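Local coordinates for protein pantothenate kinase (Coxiella burnetii, PDB 3TQC) that catalyses the ATP-dependent phosphorylation of (R)-pantothenate to (R)-4'-phosphopantothenate, the first of five steps from pantothenate to coenzyme A, at residues E54-Y59 against D310-Q314; S67-T71 against W119-P123. One frame throughout, in Å; residues are numbered along the deposited sequence.

Interaction 1 (E54-Y59 against D310-Q314); sequences EVTEIY and DHSIQ. With ADP (adenosine-5'-diphosphate), chain D.
A buried carboxylate oxygen that accepts both a backbone amide and a water can tie a helix to a nucleotide pocket, and here the helix is 54-59, with a wider pi-type turn at 55-59. Facing it, 310-314 runs from loop into strand. The register sets Glu54 opposite Ser312 (CA to CA 6.7 Å) and Ile58 opposite Ile313 (7.2 Å). Asp310 opens with an Asx turn, its OD1 accepting from Ser312 N at 2.8 Å. His311 follows with positive phi (81/-11) and chi1 m. Its side-chain end leads away from the helix to the nucleotide, with one ring face over C4 of ADP and CE1 3.1 Å from ADP O4'; ND1 is hydrogen-bonded to Lys307, and Trp243 stacks on the ring. The carbonyl O of His311 receives a hydrogen bond from a water at 2.7 Å. That water also donates to Glu54 OE2 (2.5 Å), accepts from Tyr59 OH (2.7 Å) and accepts weakly from ADP N6 (3.1 Å), a polar bridge at the adenine end of the pocket of this P-loop kinase. At Ser312 the chain is extended (-66/141), with CA 3.4 Å from Glu54 OE2. Ile313 begins strand 313-319 of the mixed central sheet; its N donates to Glu54 OE2 at 2.8 Å (156°). Glu54 reaches it with chi1 t and chi2 p, while its OE1 pairs with Arg21. Ile313, chi1 m, points toward the helix and sets CG1 3.7 Å from Ile58 CG2 and 3.8 Å from Tyr59 OH. Gln314 turns its CA-to-CB bond away, and its backbone pairs with Glu306.

Interaction 2 (S67-T71 against W119-P123); sequences SFYVT and WPDHP
Where a long helix packs against a turn, a few residues on one of its faces can make the contact; in 67-71 these are Ser67, Val70 and Thr71. The backbone of 67-71 is regular helix, with Thr71 N bonded to Ser67 O at 2.9 Å. Opposite it, Trp119 to His122 form a type I beta turn closed by His122 N to Trp119 O, also 2.9 Å. Ser67 lies nearest Trp119 (CA to CA 7.6 Å) and Thr71 nearest Asp121 (6.7 Å). One hydrogen bond joins the segments: Ser67 OG, with chi1 t, meets His122 NE2 at 2.7 Å, close to the plane of the imidazole. To bring NE2 there, His122 combines backbone angles of -155/61 with chi1 p; its ND1 makes a weak bond to Leu116 O. The turn belongs to the beta-alpha-beta crossover of the nucleotide-binding core, on the path from helix 105-116 to strand 125-129, so the contact packs helix 52-84 against the loop that follows the P-loop helix. Ring contacts come next. Ser67 CB makes a CH-pi contact over the six-membered ring of Trp119, 4.3 Å from its centroid and 17° off the normal; the indole, chi1 m, also has Ser67 OG over its face, 3.8 Å from CG. Van der Waals packing completes the set: Val70 CG1 lies 3.7 Å from His122 CD2, and Thr71 CG2 touches both His122 CD2 (3.8 Å) and Asp121 OD2 (3.7 Å). Val70 and His122 both touch Ile199 as well, whereas Phe68 turns its CA-to-CB bond away from the turn, and its ring meets Phe83 of the second subunit.

One long helix can serve several parts of a fold at different points along its length. Helix 52-84 supplies the first segment of both contacts, whose centres lie about 21 Å apart and whose nearest atoms stay about 6 Å apart, without touching. Interaction 1, near the start of the helix, contributes His311 to the ADP pocket and reaches the adenine N6 weakly through a water; interaction 2 lies away from the annotated sites. Helix 105-116, which follows the P-loop, relates them: Tyr59 of interaction 1 packs on its Thr108, Val111 and Leu115, while the turn of interaction 2 comes just after its end. Along the chain, interaction 2 is nested inside the loop that interaction 1 closes.

Interaction 1 (E54-Y59 against D310-Q314)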
ATOM      1  N   GLU B  54       1.396  25.186 -18.552  1.00 26.75           N
ATOM      2  CA  GLU B  54       1.351  24.267 -17.423  1.00 25.66           C
ATOM      3  C   GLU B  54       1.231  22.820 -17.891  1.00 24.55           C
ATOM      4  O   GLU B  54       1.886  21.937 -17.334  1.00 23.35           O
ATOM      5  CB  GLU B  54       0.187  24.647 -16.492  1.00 25.60           C
ATOM      6  CG  GLU B  54       0.064  23.838 -15.223  1.00 25.50           C
ATOM      7  CD  GLU B  54       1.104  24.169 -14.154  1.00 25.38           C
ATOM      8  OE1 GLU B  54       1.942  25.059 -14.352  1.00 25.96           O
ATOM      9  OE2 GLU B  54       1.079  23.499 -13.109  1.00 25.60           O
ATOM     10  N   VAL B  55       0.412  22.583 -18.915  1.00 24.98           N
ATOM     11  CA  VAL B  55       0.291  21.254 -19.507  1.00 24.46           C
ATOM     12  C   VAL B  55       1.615  20.813 -20.101  1.00 25.18           C
ATOM     13  O   VAL B  55       2.046  19.671 -19.897  1.00 24.49           O
ATOM     14  CB  VAL B  55      -0.739  21.206 -20.660  1.00 25.73           C
ATOM     15  CG1 VAL B  55      -0.675  19.850 -21.351  1.00 25.94           C
ATOM     16  CG2 VAL B  55      -2.139  21.473 -20.160  1.00 24.70           C
ATOM     17  N   THR B  56       2.259  21.705 -20.850  1.00 26.51           N
ATOM     18  CA  THR B  56       3.492  21.353 -21.510  1.00 27.75           C
ATOM     19  C   THR B  56       4.613  21.103 -20.495  1.00 27.46           C
ATOM     20  O   THR B  56       5.356  20.142 -20.626  1.00 27.38           O
ATOM     21  CB  THR B  56       3.950  22.424 -22.516  1.00 29.66           C
ATOM     22  OG1 THR B  56       2.918  22.653 -23.482  1.00 31.03           O
ATOM     23  CG2 THR B  56       5.205  21.963 -23.236  1.00 30.52           C
ATOM     24  N   GLU B  57       4.714  21.967 -19.488  1.00 27.57           N
ATOM     25  CA  GLU B  57       5.863  21.976 -18.597  1.00 27.31           C
ATOM     26  C   GLU B  57       5.706  20.968 -17.464  1.00 25.57           C
ATOM     27  O   GLU B  57       6.687  20.374 -17.058  1.00 25.70           O
ATOM     28  CB  GLU B  57       6.119  23.383 -18.032  1.00 28.09           C
ATOM     29  CG  GLU B  57       6.723  24.383 -19.029  1.00 30.52           C
ATOM     30  CD  GLU B  57       6.898  25.791 -18.428  1.00 33.02           C
ATOM     31  OE1 GLU B  57       6.667  25.955 -17.205  1.00 34.94           O
ATOM     32  OE2 GLU B  57       7.258  26.730 -19.168  1.00 31.41           O
ATOM     33  N   ILE B  58       4.490  20.751 -16.981  1.00 24.24           N
ATOM     34  CA  ILE B  58       4.275  19.856 -15.845  1.00 23.03           C
ATOM     35  C   ILE B  58       3.618  18.539 -16.242  1.00 22.28           C
ATOM     36  O   ILE B  58       4.192  17.475 -16.041  1.00 22.34           O
ATOM     37  CB  ILE B  58       3.422  20.523 -14.757  1.00 22.72           C
ATOM     38  CG1 ILE B  58       4.057  21.839 -14.290  1.00 24.04           C
ATOM     39  CG2 ILE B  58       3.270  19.596 -13.567  1.00 21.58           C
ATOM     40  CD1 ILE B  58       5.331  21.638 -13.498  1.00 23.73           C
ATOM     41  N   TYR B  59       2.424  18.603 -16.823  1.00 22.62           N
ATOM     42  CA  TYR B  59       1.616  17.389 -17.027  1.00 21.90           C
ATOM     43  C   TYR B  59       2.112  16.457 -18.115  1.00 21.58           C
ATOM     44  O   TYR B  59       2.011  15.237 -17.981  1.00 20.65           O
ATOM     45  CB  TYR B  59       0.140  17.764 -17.210  1.00 22.06           C
ATOM     46  CG  TYR B  59      -0.345  18.413 -15.943  1.00 22.07           C
ATOM     47  CD1 TYR B  59      -0.592  17.648 -14.824  1.00 19.85           C
ATOM     48  CD2 TYR B  59      -0.462  19.797 -15.836  1.00 22.81           C
ATOM     49  CE1 TYR B  59      -0.988  18.222 -13.641  1.00 21.69           C
ATOM     50  CE2 TYR B  59      -0.862  20.379 -14.655  1.00 23.94           C
ATOM     51  CZ  TYR B  59      -1.122  19.579 -13.558  1.00 22.65           C
ATOM     52  OH  TYR B  59      -1.518  20.134 -12.372  1.00 24.77           O
ATOM     53  N   ASP B 310      -2.215  30.165  -7.827  1.00 29.42           N
ATOM     54  CA  ASP B 310      -2.656  30.288  -9.210  1.00 29.75           C
ATOM     55  C   ASP B 310      -2.811  28.922  -9.892  1.00 28.11           C
ATOM     56  O   ASP B 310      -2.995  28.866 -11.092  1.00 28.11           O
ATOM     57  CB  ASP B 310      -1.682  31.178  -9.992  1.00 31.38           C
ATOM     58  CG  ASP B 310      -0.297  30.542 -10.144  1.00 31.09           C
ATOM     59  OD1 ASP B 310      -0.131  29.383  -9.707  1.00 29.19           O
ATOM     60  OD2 ASP B 310       0.611  31.201 -10.701  1.00 32.83           O
ATOM     61  N   HIS B 311      -2.725  27.842  -9.114  1.00 26.81           N
ATOM     62  CA  HIS B 311      -2.804  26.449  -9.587  1.00 26.00           C
ATOM     63  C   HIS B 311      -1.521  25.857 -10.177  1.00 25.72           C
ATOM     64  O   HIS B 311      -1.448  24.641 -10.399  1.00 25.36           O
ATOM     65  CB  HIS B 311      -3.939  26.236 -10.590  1.00 26.08           C
ATOM     66  CG  HIS B 311      -5.297  26.311  -9.983  1.00 25.79           C
ATOM     67  ND1 HIS B 311      -5.935  25.206  -9.475  1.00 22.53           N
ATOM     68  CD2 HIS B 311      -6.150  27.352  -9.823  1.00 27.19           C
ATOM     69  CE1 HIS B 311      -7.123  25.563  -9.021  1.00 25.19           C
ATOM     70  NE2 HIS B 311      -7.278  26.859  -9.218  1.00 25.86           N
ATOM     71  N   SER B 312      -0.524  26.689 -10.430  1.00 26.39           N
ATOM     72  CA  SER B 312       0.707  26.211 -11.022  1.00 26.56           C
ATOM     73  C   SER B 312       1.404  25.287 -10.029  1.00 26.13           C
ATOM     74  O   SER B 312       1.347  25.507  -8.820  1.00 26.65           O
ATOM     75  CB  SER B 312       1.597  27.384 -11.464  1.00 27.76           C
ATOM     76  OG  SER B 312       1.991  28.181 -10.369  1.00 28.51           O
ATOM     77  N   ILE B 313       1.996  24.209 -10.536  1.00 25.68           N
ATOM     78  CA  ILE B 313       2.730  23.299  -9.695  1.00 25.16           C
ATOM     79  C   ILE B 313       4.052  23.951  -9.350  1.00 26.16           C
ATOM     80  O   ILE B 313       4.782  24.365 -10.240  1.00 27.01           O
ATOM     81  CB  ILE B 313       2.971  21.947 -10.378  1.00 24.60           C
ATOM     82  CG1 ILE B 313       1.643  21.260 -10.678  1.00 24.53           C
ATOM     83  CG2 ILE B 313       3.820  21.026  -9.483  1.00 23.18           C
ATOM     84  CD1 ILE B 313       0.746  21.152  -9.479  1.00 26.60           C
ATOM     85  N   GLN B 314       4.335  24.060  -8.052  1.00 26.24           N
ATOM     86  CA  GLN B 314       5.566  24.672  -7.573  1.00 27.39           C
ATOM     87  C   GLN B 314       6.511  23.664  -6.949  1.00 26.44           C
ATOM     88  O   GLN B 314       7.710  23.929  -6.844  1.00 27.34           O
ATOM     89  CB  GLN B 314       5.264  25.782  -6.572  1.00 28.58           C
ATOM     90  CG  GLN B 314       4.583  27.030  -7.179  1.00 32.34           C
ATOM     91  CD  GLN B 314       5.255  27.585  -8.461  1.00 36.44           C
ATOM     92  OE1 GLN B 314       4.581  27.800  -9.489  1.00 38.31           O
ATOM     93  NE2 GLN B 314       6.577  27.807  -8.403  1.00 36.86           N
TER
HETATM   94  PB  ADP D 500     -11.583  18.523  -7.523  1.00 21.58           P
HETATM   95  O1B ADP D 500     -11.827  17.573  -8.652  1.00 18.50           O
HETATM   96  O2B ADP D 500     -10.413  18.133  -6.657  1.00 17.52           O
HETATM   97  O3B ADP D 500     -12.807  18.888  -6.714  1.00 21.98           O
HETATM   98  PA  ADP D 500     -11.415  20.332  -9.699  1.00 23.69           P
HETATM   99  O1A ADP D 500     -10.511  19.454 -10.531  1.00 26.21           O
HETATM  100  O2A ADP D 500     -12.884  20.408  -9.968  1.00 27.79           O
HETATM  101  O3A ADP D 500     -11.203  19.949  -8.155  1.00 22.31           O
HETATM  102  O5' ADP D 500     -10.860  21.815  -9.755  1.00 22.30           O
HETATM  103  C5' ADP D 500     -11.194  22.759  -8.752  1.00 23.60           C
HETATM  104  C4' ADP D 500     -11.261  24.148  -9.371  1.00 24.09           C
HETATM  105  O4' ADP D 500      -9.953  24.601  -9.705  1.00 23.68           O
HETATM  106  C3' ADP D 500     -12.045  24.160 -10.666  1.00 24.46           C
HETATM  107  O3' ADP D 500     -12.758  25.395 -10.745  1.00 25.19           O
HETATM  108  C2' ADP D 500     -11.013  24.052 -11.760  1.00 23.53           C
HETATM  109  O2' ADP D 500     -11.412  24.756 -12.923  1.00 25.70           O
HETATM  110  C1' ADP D 500      -9.797  24.696 -11.128  1.00 24.39           C
HETATM  111  N9  ADP D 500      -8.515  24.058 -11.489  1.00 23.91           N
HETATM  112  C8  ADP D 500      -8.154  22.805 -11.178  1.00 23.30           C
HETATM  113  N7  ADP D 500      -6.908  22.539 -11.630  1.00 23.27           N
HETATM  114  C5  ADP D 500      -6.473  23.646 -12.237  1.00 23.10           C
HETATM  115  C6  ADP D 500      -5.231  24.012 -12.911  1.00 23.92           C
HETATM  116  N6  ADP D 500      -4.241  23.090 -13.011  1.00 23.76           N
HETATM  117  N1  ADP D 500      -5.148  25.259 -13.408  1.00 26.18           N
HETATM  118  C2  ADP D 500      -6.153  26.158 -13.303  1.00 27.51           C
HETATM  119  N3  ADP D 500      -7.320  25.876 -12.686  1.00 27.76           N
HETATM  120  C4  ADP D 500      -7.522  24.650 -12.143  1.00 24.01           C
HETATM  121  O   HOH W   1      -1.175  22.821 -12.386  1.00 11.78           O

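Interaction 2 (S67-T71 against W119-P123)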
ATOM      1  N   SER B  67       4.346   6.965 -17.528  1.00 18.25           N
ATOM      2  CA  SER B  67       4.458   5.966 -18.573  1.00 18.82           C
ATOM      3  C   SER B  67       5.557   4.975 -18.209  1.00 18.86           C
ATOM      4  O   SER B  67       5.382   3.793 -18.405  1.00 18.29           O
ATOM      5  CB  SER B  67       4.711   6.596 -19.951  1.00 19.77           C
ATOM      6  OG  SER B  67       4.657   5.628 -20.986  1.00 20.07           O
ATOM      7  N   PHE B  68       6.670   5.449 -17.648  1.00 19.54           N
ATOM      8  CA  PHE B  68       7.750   4.528 -17.245  1.00 20.16           C
ATOM      9  C   PHE B  68       7.213   3.452 -16.313  1.00 19.42           C
ATOM     10  O   PHE B  68       7.541   2.270 -16.462  1.00 20.05           O
ATOM     11  CB  PHE B  68       8.905   5.235 -16.538  1.00 20.41           C
ATOM     12  CG  PHE B  68       9.844   5.953 -17.455  1.00 21.50           C
ATOM     13  CD1 PHE B  68      10.746   5.256 -18.212  1.00 24.11           C
ATOM     14  CD2 PHE B  68       9.833   7.340 -17.530  1.00 22.42           C
ATOM     15  CE1 PHE B  68      11.616   5.928 -19.064  1.00 25.33           C
ATOM     16  CE2 PHE B  68      10.692   8.007 -18.354  1.00 23.10           C
ATOM     17  CZ  PHE B  68      11.585   7.305 -19.127  1.00 24.83           C
ATOM     18  N   TYR B  69       6.397   3.865 -15.352  1.00 18.59           N
ATOM     19  CA  TYR B  69       5.856   2.932 -14.364  1.00 18.32           C
ATOM     20  C   TYR B  69       4.906   1.947 -15.003  1.00 18.09           C
ATOM     21  O   TYR B  69       4.967   0.765 -14.715  1.00 18.89           O
ATOM     22  CB  TYR B  69       5.136   3.659 -13.219  1.00 17.76           C
ATOM     23  CG  TYR B  69       6.073   4.238 -12.198  1.00 18.18           C
ATOM     24  CD1 TYR B  69       6.218   3.655 -10.951  1.00 18.43           C
ATOM     25  CD2 TYR B  69       6.824   5.378 -12.481  1.00 19.11           C
ATOM     26  CE1 TYR B  69       7.095   4.192 -10.004  1.00 19.01           C
ATOM     27  CE2 TYR B  69       7.694   5.921 -11.542  1.00 18.73           C
ATOM     28  CZ  TYR B  69       7.835   5.313 -10.312  1.00 19.52           C
ATOM     29  OH  TYR B  69       8.708   5.844  -9.381  1.00 21.38           O
ATOM     30  N   VAL B  70       4.024   2.424 -15.870  1.00 17.90           N
ATOM     31  CA  VAL B  70       3.061   1.537 -16.498  1.00 17.67           C
ATOM     32  C   VAL B  70       3.766   0.529 -17.401  1.00 17.99           C
ATOM     33  O   VAL B  70       3.471  -0.660 -17.333  1.00 16.92           O
ATOM     34  CB  VAL B  70       2.008   2.298 -17.286  1.00 17.91           C
ATOM     35  CG1 VAL B  70       1.073   1.350 -17.981  1.00 17.23           C
ATOM     36  CG2 VAL B  70       1.264   3.229 -16.365  1.00 18.16           C
ATOM     37  N   THR B  71       4.690   0.991 -18.241  1.00 18.73           N
ATOM     38  CA  THR B  71       5.320   0.075 -19.199  1.00 19.89           C
ATOM     39  C   THR B  71       6.262  -0.895 -18.465  1.00 19.47           C
ATOM     40  O   THR B  71       6.409  -2.028 -18.874  1.00 19.28           O
ATOM     41  CB  THR B  71       6.050   0.800 -20.364  1.00 21.17           C
ATOM     42  OG1 THR B  71       7.264   1.359 -19.888  1.00 25.06           O
ATOM     43  CG2 THR B  71       5.191   1.897 -20.983  1.00 20.55           C
ATOM     44  N   TRP B 119       0.763   7.359 -25.550  1.00 28.88           N
ATOM     45  CA  TRP B 119       1.786   6.316 -25.688  1.00 29.46           C
ATOM     46  C   TRP B 119       1.214   4.977 -26.126  1.00 29.61           C
ATOM     47  O   TRP B 119       0.302   4.461 -25.498  1.00 28.68           O
ATOM     48  CB  TRP B 119       2.569   6.154 -24.391  1.00 28.70           C
ATOM     49  CG  TRP B 119       3.600   7.180 -24.267  1.00 30.88           C
ATOM     50  CD1 TRP B 119       4.798   7.222 -24.917  1.00 32.56           C
ATOM     51  CD2 TRP B 119       3.521   8.363 -23.489  1.00 30.35           C
ATOM     52  NE1 TRP B 119       5.481   8.357 -24.572  1.00 32.77           N
ATOM     53  CE2 TRP B 119       4.717   9.076 -23.693  1.00 32.23           C
ATOM     54  CE3 TRP B 119       2.561   8.887 -22.637  1.00 30.63           C
ATOM     55  CZ2 TRP B 119       4.975  10.282 -23.071  1.00 32.03           C
ATOM     56  CZ3 TRP B 119       2.816  10.090 -22.024  1.00 30.81           C
ATOM     57  CH2 TRP B 119       4.020  10.768 -22.233  1.00 31.00           C
ATOM     58  N   PRO B 120       1.784   4.393 -27.195  1.00 31.25           N
ATOM     59  CA  PRO B 120       1.176   3.215 -27.793  1.00 31.80           C
ATOM     60  C   PRO B 120       1.201   1.957 -26.922  1.00 30.90           C
ATOM     61  O   PRO B 120       0.502   1.006 -27.243  1.00 31.44           O
ATOM     62  CB  PRO B 120       1.986   3.020 -29.095  1.00 33.59           C
ATOM     63  CG  PRO B 120       3.282   3.650 -28.836  1.00 33.75           C
ATOM     64  CD  PRO B 120       2.983   4.828 -27.946  1.00 32.44           C
ATOM     65  N   ASP B 121       1.985   1.930 -25.847  1.00 29.79           N
ATOM     66  CA  ASP B 121       1.905   0.809 -24.900  1.00 29.16           C
ATOM     67  C   ASP B 121       0.680   0.885 -24.010  1.00 26.90           C
ATOM     68  O   ASP B 121       0.341  -0.097 -23.369  1.00 26.51           O
ATOM     69  CB  ASP B 121       3.153   0.706 -24.009  1.00 29.31           C
ATOM     70  CG  ASP B 121       4.352   0.113 -24.743  1.00 32.99           C
ATOM     71  OD1 ASP B 121       4.173  -0.409 -25.864  1.00 37.72           O
ATOM     72  OD2 ASP B 121       5.477   0.176 -24.199  1.00 37.55           O
ATOM     73  N   HIS B 122       0.030   2.040 -23.945  1.00 25.45           N
ATOM     74  CA  HIS B 122      -1.128   2.175 -23.088  1.00 23.64           C
ATOM     75  C   HIS B 122      -2.098   3.255 -23.537  1.00 23.57           C
ATOM     76  O   HIS B 122      -2.383   4.186 -22.807  1.00 22.52           O
ATOM     77  CB  HIS B 122      -0.691   2.354 -21.637  1.00 22.33           C
ATOM     78  CG  HIS B 122       0.343   3.405 -21.425  1.00 21.92           C
ATOM     79  ND1 HIS B 122       0.063   4.755 -21.501  1.00 21.19           N
ATOM     80  CD2 HIS B 122       1.652   3.308 -21.095  1.00 21.58           C
ATOM     81  CE1 HIS B 122       1.163   5.440 -21.245  1.00 20.51           C
ATOM     82  NE2 HIS B 122       2.141   4.588 -20.998  1.00 21.06           N
ATOM     83  N   PRO B 123      -2.647   3.105 -24.751  1.00 24.64           N
ATOM     84  CA  PRO B 123      -3.539   4.119 -25.302  1.00 25.03           C
ATOM     85  C   PRO B 123      -4.909   4.143 -24.641  1.00 24.34           C
ATOM     86  O   PRO B 123      -5.629   5.129 -24.791  1.00 24.52           O
ATOM     87  CB  PRO B 123      -3.686   3.679 -26.759  1.00 26.59           C
ATOM     88  CG  PRO B 123      -3.628   2.207 -26.688  1.00 26.24           C
ATOM     89  CD  PRO B 123      -2.621   1.900 -25.603  1.00 25.52           C
TER